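Local coordinates for fructooligosaccharide ABC transporter substrate-binding protein FusA (Streptococcus pneumoniae, PDB 5G5Y) that captures short- and long-chain fructooligosaccharides, with a preference for tetrasaccharides and larger, and delivers them to the FusABC-MsmK ABC transporter for import, at residues K22-R27 with T378-P383. Numbering follows the deposited sequence.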
loop_
_atom_site.group_PDB
_atom_site.type_symbol
_atom_site.label_atom_id
_atom_site.label_comp_id
_atom_site.label_asym_id
_atom_site.label_seq_id
_atom_site.Cartn_x
_atom_site.Cartn_y
_atom_site.Cartn_z
ATOM N N LYS A 22 -4.181 -16.463 22.285
ATOM C CA LYS A 22 -5.002 -16.286 21.082
ATOM C C LYS A 22 -5.597 -17.618 20.621
ATOM O O LYS A 22 -4.911 -18.626 20.577
ATOM C CB LYS A 22 -4.168 -15.712 19.941
ATOM C CG LYS A 22 -3.744 -14.298 20.180
ATOM C CD LYS A 22 -3.067 -13.659 18.967
ATOM C CE LYS A 22 -2.751 -12.213 19.251
ATOM N NZ LYS A 22 -1.940 -11.502 18.209
ATOM N N LEU A 23 -6.888 -17.592 20.294
ATOM C CA LEU A 23 -7.614 -18.771 19.814
ATOM C C LEU A 23 -6.972 -19.411 18.562
ATOM O O LEU A 23 -6.858 -20.669 18.452
ATOM C CB LEU A 23 -9.097 -18.425 19.626
ATOM C CG LEU A 23 -10.036 -19.546 19.240
ATOM C CD1 LEU A 23 -9.922 -20.786 20.142
ATOM C CD2 LEU A 23 -11.469 -19.027 19.251
ATOM N N ILE A 24 -6.516 -18.576 17.629
ATOM C CA ILE A 24 -5.814 -19.109 16.448
ATOM C C ILE A 24 -4.619 -19.973 16.850
ATOM O O ILE A 24 -4.400 -21.066 16.303
ATOM C CB ILE A 24 -5.389 -17.966 15.473
ATOM C CG1 ILE A 24 -6.611 -17.422 14.701
ATOM C CG2 ILE A 24 -4.381 -18.461 14.472
ATOM C CD1 ILE A 24 -6.323 -16.134 13.929
ATOM N N LEU A 25 -3.807 -19.515 17.787
ATOM C CA LEU A 25 -2.603 -20.271 18.104
ATOM C C LEU A 25 -2.878 -21.521 18.970
ATOM O O LEU A 25 -2.120 -22.482 18.934
ATOM C CB LEU A 25 -1.576 -19.361 18.733
ATOM C CG LEU A 25 -1.130 -18.294 17.718
ATOM C CD1 LEU A 25 -0.311 -17.251 18.433
ATOM C CD2 LEU A 25 -0.321 -18.923 16.584
ATOM N N GLN A 26 -3.948 -21.471 19.751
ATOM C CA GLN A 26 -4.453 -22.638 20.523
ATOM C C GLN A 26 -4.884 -23.761 19.610
ATOM O O GLN A 26 -4.450 -24.908 19.781
ATOM C CB GLN A 26 -5.635 -22.204 21.400
ATOM C CG GLN A 26 -5.147 -21.413 22.583
ATOM C CD GLN A 26 -6.230 -20.645 23.307
ATOM O OE1 GLN A 26 -7.415 -20.789 23.033
ATOM N NE2 GLN A 26 -5.817 -19.806 24.225
ATOM N N ARG A 27 -5.672 -23.414 18.586
ATOM C CA ARG A 27 -6.060 -24.381 17.567
ATOM C C ARG A 27 -4.873 -24.878 16.758
ATOM O O ARG A 27 -4.774 -26.071 16.469
ATOM C CB ARG A 27 -7.109 -23.799 16.605
ATOM C CG ARG A 27 -8.429 -23.484 17.272
ATOM C CD ARG A 27 -9.504 -23.291 16.231
ATOM N NE ARG A 27 -10.791 -22.872 16.803
ATOM C CZ ARG A 27 -11.414 -21.726 16.574
ATOM N NH1 ARG A 27 -10.897 -20.771 15.781
ATOM N NH2 ARG A 27 -12.600 -21.526 17.153
ATOM N N THR A 378 -6.943 -10.493 17.785
ATOM C CA THR A 378 -7.203 -11.882 17.351
ATOM C C THR A 378 -6.379 -12.378 16.152
ATOM O O THR A 378 -6.224 -13.585 16.001
ATOM C CB THR A 378 -8.717 -12.118 17.095
ATOM O OG1 THR A 378 -9.211 -11.325 16.001
ATOM C CG2 THR A 378 -9.540 -11.776 18.390
ATOM N N GLU A 379 -5.909 -11.467 15.297
ATOM C CA GLU A 379 -5.014 -11.806 14.190
ATOM C C GLU A 379 -3.651 -12.246 14.726
ATOM O O GLU A 379 -3.289 -11.972 15.881
ATOM C CB GLU A 379 -4.785 -10.586 13.255
ATOM C CG GLU A 379 -3.824 -9.552 13.842
ATOM C CD GLU A 379 -3.805 -8.205 13.105
ATOM O OE1 GLU A 379 -3.998 -8.176 11.875
ATOM O OE2 GLU A 379 -3.598 -7.158 13.767
ATOM N N VAL A 380 -2.853 -12.884 13.879
ATOM C CA VAL A 380 -1.488 -13.195 14.257
ATOM C C VAL A 380 -0.414 -12.629 13.353
ATOM O O VAL A 380 0.756 -12.622 13.752
ATOM C CB VAL A 380 -1.257 -14.728 14.445
ATOM C CG1 VAL A 380 -2.370 -15.366 15.308
ATOM C CG2 VAL A 380 -1.204 -15.434 13.150
ATOM N N GLY A 381 -0.762 -12.184 12.149
ATOM C CA GLY A 381 0.238 -11.664 11.218
ATOM C C GLY A 381 1.113 -12.796 10.747
ATOM O O GLY A 381 0.644 -13.928 10.589
ATOM N N GLY A 382 2.393 -12.501 10.557
ATOM C CA GLY A 382 3.334 -13.475 10.104
ATOM C C GLY A 382 3.209 -13.797 8.623
ATOM O O GLY A 382 2.477 -13.114 7.880
ATOM N N PRO A 383 3.901 -14.868 8.189
ATOM C CA PRO A 383 3.917 -15.231 6.771
ATOM C C PRO A 383 2.589 -15.880 6.368
ATOM O O PRO A 383 2.059 -16.757 7.086
ATOM C CB PRO A 383 5.081 -16.215 6.693
ATOM C CG PRO A 383 5.032 -16.919 8.012
ATOM C CD PRO A 383 4.600 -15.874 9.015
HETATM O O HOH W 1 -6.867 -15.645 17.647
#
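Val380 turns one methyl, CG1, into the first turn of helix 23-32, where Ile24, Leu25 and the aliphatic part of Lys22 meet it. The nearest atom to it across the contact is Ile24 CG2, 3.8 Å from Val380 CG1, the two side chains meeting at a slant. Leu25 comes in tip to tip and puts its CG 4.0 Å from the same methyl. On Lys22 it is CD that lies beside Val380 CG1, at 4.1 Å. The lysine chain is extended beyond CG, with chi2 to chi4 all near 180°, and from the N-cap position it runs past the valine to the backbone of Glu379. There NZ donates a 2.7 Å hydrogen bond to Glu379 O, almost in line with the carbonyl (C=O...N angle 167°).

At Thr378 the contact is bridged by water rather than closed by methyl packing. The Thr378 side chain leaves its backbone away from the helix, with OG1 bonded to Leu374 O in its own helix, and the water accepts from Ile24 N at 3.0 Å and donates to Thr378 O at 2.7 Å. Ile24 CD1 also comes up to that carbonyl oxygen, while helix 332-340 packs against both Ile24 and Val380.

The contact thus joins the start of helix 23-32 to the loop leaving helix 370-378. Glu379, a substrate-binding residue, pairs its OE1 with Arg375, another substrate-binding residue, in a salt bridge. Lys22 binds the main-chain oxygen of Glu379, so its hold does not draw on that carboxylate; its ammonium, with NZ 6.4 Å from Glu379 OE2, may add a mild positive field there without pairing with it.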